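Long-range contact in Lys-gingipain catalytic subunit (Porphyromonas gingivalis, PDB 6I9A), which cleaves proteins after lysine as a secreted cysteine endopeptidase of family C25, this chain being its catalytic part together with an Ig-like domain: residues I277-D288 / H347-H358. Residues are numbered along the deposited sequence; the frame is centred on the assembly and turned at random.
With H8E (benzyl-N-[(2S)-1-[[(3S)-7-amino-1-(benzylamino)-1,2-dioxoheptan-3-yl]amino]-5-(2-methyl-2-phenylhydrazinyl)-1,5-dioxopentan-2-yl]carbamate), chain I.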
ATOM      1  N   ILE A 277      -1.199   5.622   4.796  1.00  7.78           N
ATOM      2  CA  ILE A 277      -1.697   4.709   5.832  1.00  7.55           C
ATOM      3  C   ILE A 277      -1.975   5.532   7.084  1.00  7.66           C
ATOM      4  O   ILE A 277      -1.089   6.286   7.528  1.00  8.41           O
ATOM      5  CB  ILE A 277      -0.652   3.606   6.175  1.00  7.72           C
ATOM      6  CG1 ILE A 277      -0.463   2.679   4.953  1.00  9.05           C
ATOM      7  CG2 ILE A 277      -1.145   2.799   7.388  1.00  9.12           C
ATOM      8  CD1 ILE A 277       0.805   1.824   5.054  1.00  8.98           C
ATOM      9  N   GLY A 278      -3.171   5.434   7.622  1.00  7.58           N
ATOM     10  CA  GLY A 278      -3.484   6.129   8.852  1.00  8.18           C
ATOM     11  C   GLY A 278      -4.718   5.533   9.477  1.00  7.99           C
ATOM     12  O   GLY A 278      -5.295   4.542   8.981  1.00  8.70           O
ATOM     13  N   SER A 279      -5.152   6.141  10.566  1.00  8.02           N
ATOM     14  CA  SER A 279      -6.245   5.625  11.386  1.00  8.14           C
ATOM     15  C   SER A 279      -7.502   6.458  11.236  1.00  8.91           C
ATOM     16  O   SER A 279      -7.459   7.687  11.227  1.00  9.04           O
ATOM     17  CB  SER A 279      -5.818   5.660  12.846  1.00  8.50           C
ATOM     18  OG  SER A 279      -6.825   5.095  13.683  1.00  8.70           O
ATOM     19  N   SER A 280      -8.653   5.767  11.083  1.00  8.26           N
ATOM     20  CA  SER A 280      -9.951   6.446  11.056  1.00  8.45           C
ATOM     21  C   SER A 280     -10.367   6.954  12.469  1.00  8.74           C
ATOM     22  O   SER A 280     -10.709   8.125  12.599  1.00  9.36           O
ATOM     23  CB  SER A 280     -10.973   5.495  10.439  1.00  8.96           C
ATOM     24  OG  SER A 280     -12.266   6.042  10.629  1.00  9.56           O
ATOM     25  N   PRO A 281     -10.280   6.130  13.522  1.00  8.61           N
ATOM     26  CA  PRO A 281     -10.569   6.613  14.889  1.00  8.63           C
ATOM     27  C   PRO A 281      -9.262   7.094  15.528  1.00  9.62           C
ATOM     28  O   PRO A 281      -8.186   7.189  14.890  1.00  8.99           O
ATOM     29  CB  PRO A 281     -11.067   5.361  15.572  1.00  9.12           C
ATOM     30  CG  PRO A 281     -10.130   4.278  15.021  1.00  8.56           C
ATOM     31  CD  PRO A 281     -10.073   4.662  13.533  1.00  8.99           C
ATOM     32  N   ASN A 282      -9.299   7.350  16.825  1.00  9.33           N
ATOM     33  CA  ASN A 282      -8.063   7.634  17.554  1.00  9.17           C
ATOM     34  C   ASN A 282      -7.115   6.464  17.456  1.00  8.55           C
ATOM     35  O   ASN A 282      -7.558   5.300  17.439  1.00  9.00           O
ATOM     36  CB  ASN A 282      -8.392   7.872  19.047  1.00 10.54           C
ATOM     37  CG  ASN A 282      -9.220   9.119  19.262  1.00 11.53           C
ATOM     38  OD1 ASN A 282      -9.349   9.970  18.391  1.00 12.54           O
ATOM     39  ND2 ASN A 282      -9.775   9.267  20.469  1.00 14.81           N
ATOM     40  N   SER A 283      -5.827   6.729  17.422  1.00  8.85           N
ATOM     41  CA  SER A 283      -4.837   5.670  17.593  1.00  8.50           C
ATOM     42  C   SER A 283      -4.269   5.792  19.000  1.00  8.09           C
ATOM     43  O   SER A 283      -4.572   6.777  19.692  1.00  8.71           O
ATOM     44  CB  SER A 283      -3.752   5.662  16.509  1.00  9.25           C
ATOM     45  OG  SER A 283      -2.838   6.727  16.720  1.00  9.68           O
ATOM     46  N   TYR A 284      -3.481   4.803  19.433  1.00  8.37           N
ATOM     47  CA  TYR A 284      -3.011   4.791  20.815  1.00  8.62           C
ATOM     48  C   TYR A 284      -1.528   4.645  20.871  1.00  8.08           C
ATOM     49  O   TYR A 284      -0.902   3.972  20.044  1.00  8.40           O
ATOM     50  CB  TYR A 284      -3.684   3.629  21.595  1.00  9.24           C
ATOM     51  CG  TYR A 284      -5.123   3.953  21.901  1.00  8.99           C
ATOM     52  CD1 TYR A 284      -6.120   3.824  20.929  1.00  9.70           C
ATOM     53  CD2 TYR A 284      -5.484   4.469  23.144  1.00 10.79           C
ATOM     54  CE1 TYR A 284      -7.419   4.246  21.183  1.00 11.02           C
ATOM     55  CE2 TYR A 284      -6.782   4.882  23.412  1.00 12.66           C
ATOM     56  CZ  TYR A 284      -7.746   4.738  22.446  1.00 12.66           C
ATOM     57  OH  TYR A 284      -9.022   5.118  22.801  1.00 16.41           O
ATOM     58  N   TRP A 285      -0.931   5.278  21.897  1.00  8.41           N
ATOM     59  CA  TRP A 285       0.530   5.264  21.988  1.00  9.29           C
ATOM     60  C   TRP A 285       1.098   3.866  22.086  1.00  8.74           C
ATOM     61  O   TRP A 285       2.137   3.587  21.471  1.00  8.91           O
ATOM     62  CB  TRP A 285       0.965   6.116  23.192  1.00  9.59           C
ATOM     63  CG  TRP A 285       0.915   7.595  22.933  1.00  8.60           C
ATOM     64  CD1 TRP A 285      -0.062   8.462  23.323  1.00  8.87           C
ATOM     65  CD2 TRP A 285       1.858   8.373  22.158  1.00  8.74           C
ATOM     66  NE1 TRP A 285       0.225   9.741  22.876  1.00  8.61           N
ATOM     67  CE2 TRP A 285       1.387   9.710  22.162  1.00  8.90           C
ATOM     68  CE3 TRP A 285       3.056   8.072  21.484  1.00  9.74           C
ATOM     69  CZ2 TRP A 285       2.069  10.742  21.535  1.00  9.64           C
ATOM     70  CZ3 TRP A 285       3.748   9.109  20.869  1.00  9.46           C
ATOM     71  CH2 TRP A 285       3.240  10.420  20.887  1.00  9.52           C
ATOM     72  N   GLY A 286       0.514   2.989  22.915  1.00  8.76           N
ATOM     73  CA  GLY A 286       1.104   1.659  23.075  1.00  9.95           C
ATOM     74  C   GLY A 286       1.028   0.807  21.831  1.00  8.73           C
ATOM     75  O   GLY A 286       2.035   0.363  21.287  1.00  8.89           O
ATOM     76  N   GLU A 287      -0.203   0.623  21.299  1.00  8.84           N
ATOM     77  CA  GLU A 287      -0.349  -0.187  20.079  1.00  8.67           C
ATOM     78  C   GLU A 287       0.424   0.435  18.920  1.00  8.13           C
ATOM     79  O   GLU A 287       0.986  -0.330  18.153  1.00  8.17           O
ATOM     80  CB  GLU A 287      -1.799  -0.393  19.686  1.00  9.54           C
ATOM     81  CG  GLU A 287      -2.499  -1.578  20.343  1.00 10.25           C
ATOM     82  CD  GLU A 287      -3.012  -1.374  21.752  1.00 11.17           C
ATOM     83  OE1 GLU A 287      -2.638  -0.374  22.412  1.00 11.54           O
ATOM     84  OE2 GLU A 287      -3.820  -2.243  22.192  1.00 11.67           O
ATOM     85  N   ASP A 288       0.464   1.781  18.784  1.00  8.12           N
ATOM     86  CA  ASP A 288       1.239   2.330  17.660  1.00  7.93           C
ATOM     87  C   ASP A 288       2.727   2.039  17.823  1.00  7.85           C
ATOM     88  O   ASP A 288       3.460   1.915  16.832  1.00  8.33           O
ATOM     89  CB  ASP A 288       1.038   3.835  17.515  1.00  9.15           C
ATOM     90  CG  ASP A 288      -0.153   4.290  16.700  1.00  8.17           C
ATOM     91  OD1 ASP A 288      -0.929   3.412  16.199  1.00  8.52           O
ATOM     92  OD2 ASP A 288      -0.275   5.506  16.503  1.00  8.73           O
ATOM     93  N   HIS A 347      -3.453  -0.835  25.136  1.00 10.60           N
ATOM     94  CA  HIS A 347      -4.319   0.316  25.401  1.00 10.97           C
ATOM     95  C   HIS A 347      -5.701   0.212  24.795  1.00 10.74           C
ATOM     96  O   HIS A 347      -6.626   0.934  25.225  1.00 12.34           O
ATOM     97  CB  HIS A 347      -3.641   1.592  24.888  1.00 11.36           C
ATOM     98  CG  HIS A 347      -2.383   1.926  25.648  1.00 11.48           C
ATOM     99  ND1 HIS A 347      -1.428   2.790  25.121  1.00 13.13           N
ATOM    100  CD2 HIS A 347      -2.010   1.546  26.903  1.00 13.07           C
ATOM    101  CE1 HIS A 347      -0.494   2.895  26.067  1.00 12.94           C
ATOM    102  NE2 HIS A 347      -0.799   2.173  27.158  1.00 13.88           N
ATOM    103  N   ILE A 348      -5.878  -0.628  23.759  1.00 10.39           N
ATOM    104  CA  ILE A 348      -7.197  -0.660  23.140  1.00 10.67           C
ATOM    105  C   ILE A 348      -7.556  -1.995  22.491  1.00 11.21           C
ATOM    106  O   ILE A 348      -8.744  -2.281  22.336  1.00 12.65           O
ATOM    107  CB  ILE A 348      -7.308   0.500  22.093  1.00 11.35           C
ATOM    108  CG1 ILE A 348      -8.762   0.843  21.691  1.00 12.39           C
ATOM    109  CG2 ILE A 348      -6.444   0.233  20.838  1.00 12.07           C
ATOM    110  CD1 ILE A 348      -9.576   1.418  22.829  1.00 12.69           C
ATOM    111  N   GLY A 349      -6.571  -2.797  22.096  1.00 11.24           N
ATOM    112  CA  GLY A 349      -6.920  -4.119  21.587  1.00 11.26           C
ATOM    113  C   GLY A 349      -6.789  -4.262  20.084  1.00 11.16           C
ATOM    114  O   GLY A 349      -6.909  -3.308  19.314  1.00 11.04           O
ATOM    115  N   ALA A 350      -6.571  -5.507  19.674  1.00 10.47           N
ATOM    116  CA  ALA A 350      -6.304  -5.837  18.284  1.00 10.50           C
ATOM    117  C   ALA A 350      -7.518  -5.569  17.411  1.00  9.75           C
ATOM    118  O   ALA A 350      -7.336  -5.087  16.267  1.00  9.76           O
ATOM    119  CB  ALA A 350      -5.896  -7.298  18.161  1.00 12.90           C
ATOM    120  N   HIS A 351      -8.712  -6.000  17.821  1.00  9.96           N
ATOM    121  CA  HIS A 351      -9.871  -5.846  16.956  1.00 10.27           C
ATOM    122  C   HIS A 351     -10.016  -4.356  16.529  1.00  9.95           C
ATOM    123  O   HIS A 351     -10.245  -4.047  15.349  1.00  9.77           O
ATOM    124  CB  HIS A 351     -11.109  -6.386  17.674  1.00 10.70           C
ATOM    125  CG  HIS A 351     -12.328  -6.487  16.818  1.00 11.08           C
ATOM    126  ND1 HIS A 351     -13.452  -7.147  17.307  1.00 11.40           N
ATOM    127  CD2 HIS A 351     -12.585  -6.091  15.547  1.00 11.74           C
ATOM    128  CE1 HIS A 351     -14.370  -7.097  16.341  1.00 12.68           C
ATOM    129  NE2 HIS A 351     -13.891  -6.485  15.247  1.00 12.33           N
ATOM    130  N   TYR A 352      -9.912  -3.460  17.504  1.00  9.41           N
ATOM    131  CA  TYR A 352      -9.955  -2.042  17.229  1.00  9.27           C
ATOM    132  C   TYR A 352      -8.940  -1.667  16.139  1.00  8.64           C
ATOM    133  O   TYR A 352      -9.262  -0.920  15.222  1.00  8.72           O
ATOM    134  CB  TYR A 352      -9.679  -1.284  18.535  1.00  9.38           C
ATOM    135  CG  TYR A 352      -9.750   0.217  18.432  1.00  8.80           C
ATOM    136  CD1 TYR A 352      -8.703   0.946  17.887  1.00  8.80           C
ATOM    137  CD2 TYR A 352     -10.810   0.925  18.993  1.00  9.01           C
ATOM    138  CE1 TYR A 352      -8.725   2.335  17.864  1.00  8.97           C
ATOM    139  CE2 TYR A 352     -10.841   2.314  18.977  1.00  9.39           C
ATOM    140  CZ  TYR A 352      -9.802   3.015  18.414  1.00  8.65           C
ATOM    141  OH  TYR A 352      -9.834   4.389  18.477  1.00 10.19           O
ATOM    142  N   TYR A 353      -7.684  -2.149  16.275  1.00  8.38           N
ATOM    143  CA  TYR A 353      -6.636  -1.791  15.285  1.00  8.60           C
ATOM    144  C   TYR A 353      -6.971  -2.282  13.886  1.00  8.34           C
ATOM    145  O   TYR A 353      -6.783  -1.523  12.919  1.00  9.02           O
ATOM    146  CB  TYR A 353      -5.236  -2.270  15.723  1.00  8.78           C
ATOM    147  CG  TYR A 353      -4.494  -1.098  16.351  1.00  9.02           C
ATOM    148  CD1 TYR A 353      -3.347  -0.574  15.759  1.00  8.89           C
ATOM    149  CD2 TYR A 353      -5.006  -0.442  17.471  1.00  9.94           C
ATOM    150  CE1 TYR A 353      -2.738   0.575  16.260  1.00  9.10           C
ATOM    151  CE2 TYR A 353      -4.445   0.742  17.935  1.00  9.34           C
ATOM    152  CZ  TYR A 353      -3.313   1.241  17.325  1.00  9.22           C
ATOM    153  OH  TYR A 353      -2.759   2.394  17.807  1.00  9.50           O
ATOM    154  N   TRP A 354      -7.513  -3.508  13.750  1.00  8.57           N
ATOM    155  CA  TRP A 354      -7.888  -3.983  12.411  1.00  8.99           C
ATOM    156  C   TRP A 354      -9.005  -3.136  11.848  1.00  8.70           C
ATOM    157  O   TRP A 354      -9.023  -2.921  10.631  1.00  9.14           O
ATOM    158  CB  TRP A 354      -8.236  -5.472  12.474  1.00  8.58           C
ATOM    159  CG  TRP A 354      -7.027  -6.345  12.669  1.00  8.60           C
ATOM    160  CD1 TRP A 354      -6.567  -6.883  13.853  1.00  8.71           C
ATOM    161  CD2 TRP A 354      -6.065  -6.696  11.661  1.00  8.95           C
ATOM    162  NE1 TRP A 354      -5.398  -7.570  13.634  1.00  9.31           N
ATOM    163  CE2 TRP A 354      -5.056  -7.472  12.289  1.00  9.29           C
ATOM    164  CE3 TRP A 354      -5.945  -6.402  10.294  1.00  9.89           C
ATOM    165  CZ2 TRP A 354      -3.962  -7.995  11.580  1.00 10.00           C
ATOM    166  CZ3 TRP A 354      -4.887  -6.940   9.598  1.00 10.04           C
ATOM    167  CH2 TRP A 354      -3.885  -7.702  10.233  1.00  9.94           C
ATOM    168  N   GLU A 355      -9.943  -2.626  12.676  1.00  8.51           N
ATOM    169  CA  GLU A 355     -10.973  -1.707  12.200  1.00  8.75           C
ATOM    170  C   GLU A 355     -10.431  -0.290  11.927  1.00  8.35           C
ATOM    171  O   GLU A 355     -11.051   0.468  11.168  1.00  9.26           O
ATOM    172  CB  GLU A 355     -12.082  -1.567  13.246  1.00  9.18           C
ATOM    173  CG  GLU A 355     -13.009  -2.767  13.395  1.00 10.28           C
ATOM    174  CD  GLU A 355     -14.124  -2.535  14.392  1.00 11.47           C
ATOM    175  OE1 GLU A 355     -14.019  -1.620  15.243  1.00 10.85           O
ATOM    176  OE2 GLU A 355     -15.132  -3.266  14.300  1.00 11.81           O
ATOM    177  N   ALA A 356      -9.365   0.103  12.625  1.00  8.22           N
ATOM    178  CA  ALA A 356      -8.910   1.487  12.630  1.00  8.48           C
ATOM    179  C   ALA A 356      -8.074   1.886  11.406  1.00  7.71           C
ATOM    180  O   ALA A 356      -8.315   2.916  10.786  1.00  8.62           O
ATOM    181  CB  ALA A 356      -8.073   1.747  13.889  1.00  9.07           C
ATOM    182  N   TYR A 357      -7.017   1.097  11.130  1.00  7.82           N
ATOM    183  CA  TYR A 357      -6.043   1.489  10.104  1.00  7.97           C
ATOM    184  C   TYR A 357      -6.549   1.220   8.711  1.00  8.03           C
ATOM    185  O   TYR A 357      -7.199   0.176   8.441  1.00  9.07           O
ATOM    186  CB  TYR A 357      -4.694   0.845  10.384  1.00  8.94           C
ATOM    187  CG  TYR A 357      -3.814   1.717  11.273  1.00  8.76           C
ATOM    188  CD1 TYR A 357      -3.890   1.648  12.670  1.00  9.33           C
ATOM    189  CD2 TYR A 357      -2.966   2.670  10.721  1.00 10.01           C
ATOM    190  CE1 TYR A 357      -3.115   2.484  13.471  1.00  8.81           C
ATOM    191  CE2 TYR A 357      -2.176   3.484  11.522  1.00  9.57           C
ATOM    192  CZ  TYR A 357      -2.245   3.379  12.893  1.00  8.82           C
ATOM    193  OH  TYR A 357      -1.419   4.195  13.632  1.00  9.41           O
ATOM    194  N   HIS A 358      -6.269   2.157   7.814  1.00  7.93           N
ATOM    195  CA  HIS A 358      -6.670   2.050   6.413  1.00  8.12           C
ATOM    196  C   HIS A 358      -5.563   2.489   5.512  1.00  7.84           C
ATOM    197  O   HIS A 358      -4.745   3.335   5.877  1.00  8.89           O
ATOM    198  CB  HIS A 358      -7.881   2.989   6.165  1.00  9.19           C
ATOM    199  CG  HIS A 358      -9.158   2.492   6.792  1.00  8.69           C
ATOM    200  ND1 HIS A 358      -9.401   2.621   8.134  1.00  8.91           N
ATOM    201  CD2 HIS A 358     -10.198   1.820   6.227  1.00  9.38           C
ATOM    202  CE1 HIS A 358     -10.586   2.032   8.355  1.00  9.16           C
ATOM    203  NE2 HIS A 358     -11.098   1.529   7.230  1.00  9.61           N
TER
HETATM  204  CAQ H8E I 707      -5.986  16.614  17.971  1.00 20.28           C
HETATM  205  CAK H8E I 707      -5.539  17.893  17.578  1.00 18.43           C
HETATM  206  CAH H8E I 707      -4.455  18.483  18.229  1.00 19.32           C
HETATM  207  CAL H8E I 707      -3.809  17.842  19.282  1.00 20.57           C
HETATM  208  CAR H8E I 707      -4.284  16.594  19.658  1.00 18.16           C
HETATM  209  CBO H8E I 707      -5.324  15.944  19.010  1.00 14.67           C
HETATM  210  CBA H8E I 707      -5.755  14.695  19.506  1.00 15.53           C
HETATM  211  NBE H8E I 707      -5.011  13.560  18.934  1.00 12.14           N
HETATM  212  CBL H8E I 707      -4.759  12.416  19.630  1.00 11.20           C
HETATM  213  OAE H8E I 707      -5.045  12.313  20.830  1.00 11.81           O
HETATM  214  CBN H8E I 707      -4.097  11.287  18.846  1.00 10.10           C
HETATM  215  OAG H8E I 707      -3.520  11.676  17.785  1.00  9.44           O
HETATM  216  CBS H8E I 707      -3.257  10.354  19.774  1.00 10.83           C
HETATM  217  CBB H8E I 707      -2.207   9.534  19.015  1.00  9.31           C
HETATM  218  CAY H8E I 707      -1.307   8.713  19.942  1.00  9.80           C
HETATM  219  CAX H8E I 707      -0.419   7.687  19.230  1.00  9.26           C
HETATM  220  CAW H8E I 707       0.720   8.344  18.461  1.00  9.00           C
HETATM  221  NAB H8E I 707       1.558   7.283  17.827  1.00  9.40           N
HETATM  222  NBG H8E I 707      -4.082   9.465  20.601  1.00  9.43           N
HETATM  223  C   H8E I 707      -4.105   9.423  21.933  1.00  9.80           C
HETATM  224  O   H8E I 707      -3.476  10.158  22.683  1.00 10.46           O
HETATM  225  CA  H8E I 707      -5.163   8.471  22.475  1.00  9.80           C
HETATM  226  N   H8E I 707      -4.868   8.021  23.832  1.00  9.55           N
HETATM  227  CBK H8E I 707      -3.824   7.203  24.118  1.00 10.08           C
HETATM  228  OAD H8E I 707      -3.009   6.917  23.229  1.00 10.68           O
HETATM  229  OBI H8E I 707      -3.764   6.791  25.327  1.00 11.62           O
HETATM  230  CBD H8E I 707      -2.612   5.973  25.750  1.00 15.77           C
HETATM  231  CBP H8E I 707      -2.588   5.808  27.203  1.00 13.89           C
HETATM  232  CAS H8E I 707      -3.078   4.659  27.825  1.00 16.27           C
HETATM  233  CAM H8E I 707      -3.046   4.467  29.240  1.00 17.05           C
HETATM  234  CAI H8E I 707      -2.554   5.548  29.992  1.00 15.85           C
HETATM  235  CAN H8E I 707      -2.132   6.715  29.373  1.00 15.45           C
HETATM  236  CAT H8E I 707      -2.137   6.863  27.997  1.00 15.69           C
HETATM  237  CB  H8E I 707      -6.531   9.172  22.469  1.00 10.11           C
HETATM  238  CG  H8E I 707      -6.563  10.460  23.334  1.00 10.92           C
HETATM  239  CD  H8E I 707      -7.765  11.298  23.012  1.00 11.85           C
HETATM  240  OE1 H8E I 707      -8.856  11.053  23.527  1.00 14.42           O
HETATM  241  NE2 H8E I 707      -7.510  12.241  22.085  0.54 12.45           N
HETATM  242  NBT H8E I 707      -8.521  13.030  21.516  0.54 13.62           N
HETATM  243  CAA H8E I 707      -8.638  12.825  20.047  0.54 13.60           C
HETATM  244  CBQ H8E I 707      -8.687  14.313  22.123  0.54 14.50           C
HETATM  245  CAU H8E I 707      -9.203  15.408  21.414  0.54 16.51           C
HETATM  246  CAO H8E I 707      -9.406  16.628  22.053  0.54 19.23           C
HETATM  247  CAJ H8E I 707      -9.086  16.773  23.397  0.54 18.96           C
HETATM  248  CAP H8E I 707      -8.535  15.713  24.103  0.54 17.97           C
HETATM  249  CAV H8E I 707      -8.355  14.479  23.474  0.54 15.40           C
HETATM  250  O   HOH W   1     -10.964   5.292  20.930  1.00 21.00           O
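Asp-288 and the phenols of Tyr-353 and Tyr-357 illustrate how a second shell can position a carboxylate that probably reads the P1 lysine. Both hydroxyls donate to Asp-288 OD1, Tyr-353 OH at 2.6 Å and Tyr-357 OH at 2.7 Å, from opposite faces of the carboxylate plane, which should favour the charged form. Asp-288 OD2 receives the inhibitor's lysine-like amine NAB, 2.9 Å away, in the S1 pocket, consistent with the preference for lysine at P1, and also Ser-283 OG. Tyr-353 OH also accepts the N-H of Tyr-284 almost straight (170°), while Glu-287 CB lies over its ring, 3.2 Å from Tyr-353 CZ.

Bent at chi2 (81°), the Glu-287 chain turns its carboxylate to the backbone of 347-349. OE1 takes His-347 N on its syn lone pair; Glu-287 OE2 is met from one face of its plane by Ile-348 N and by Gly-349 N, the latter 2.8 Å away. These bonds fix the backbone of His-347, whose imidazole carries the inhibitor's phenyl atom CAS over its centre. Tyr-284 stands between inhibitor and protein: H8E CA lies over one face, Ile-348 over the other, and its edge points at the face of Tyr-352 in an offset T-shaped pair (planes at 80°). Tyr-352 OH donates to Asn-282 O at 2.7 Å, beside Pro-281.

Farther along, Ser-279 CB sits over the centre of the Tyr-357 ring, where strand 273-279 pairs antiparallel with 357-361, the edge strand of the six-stranded sheet. Strand 242-247 flanks 273-279 on its other side and supplies Asn-247 to Tyr-357 OH, while helix 325-342 packs against Ile-277 and Tyr-357.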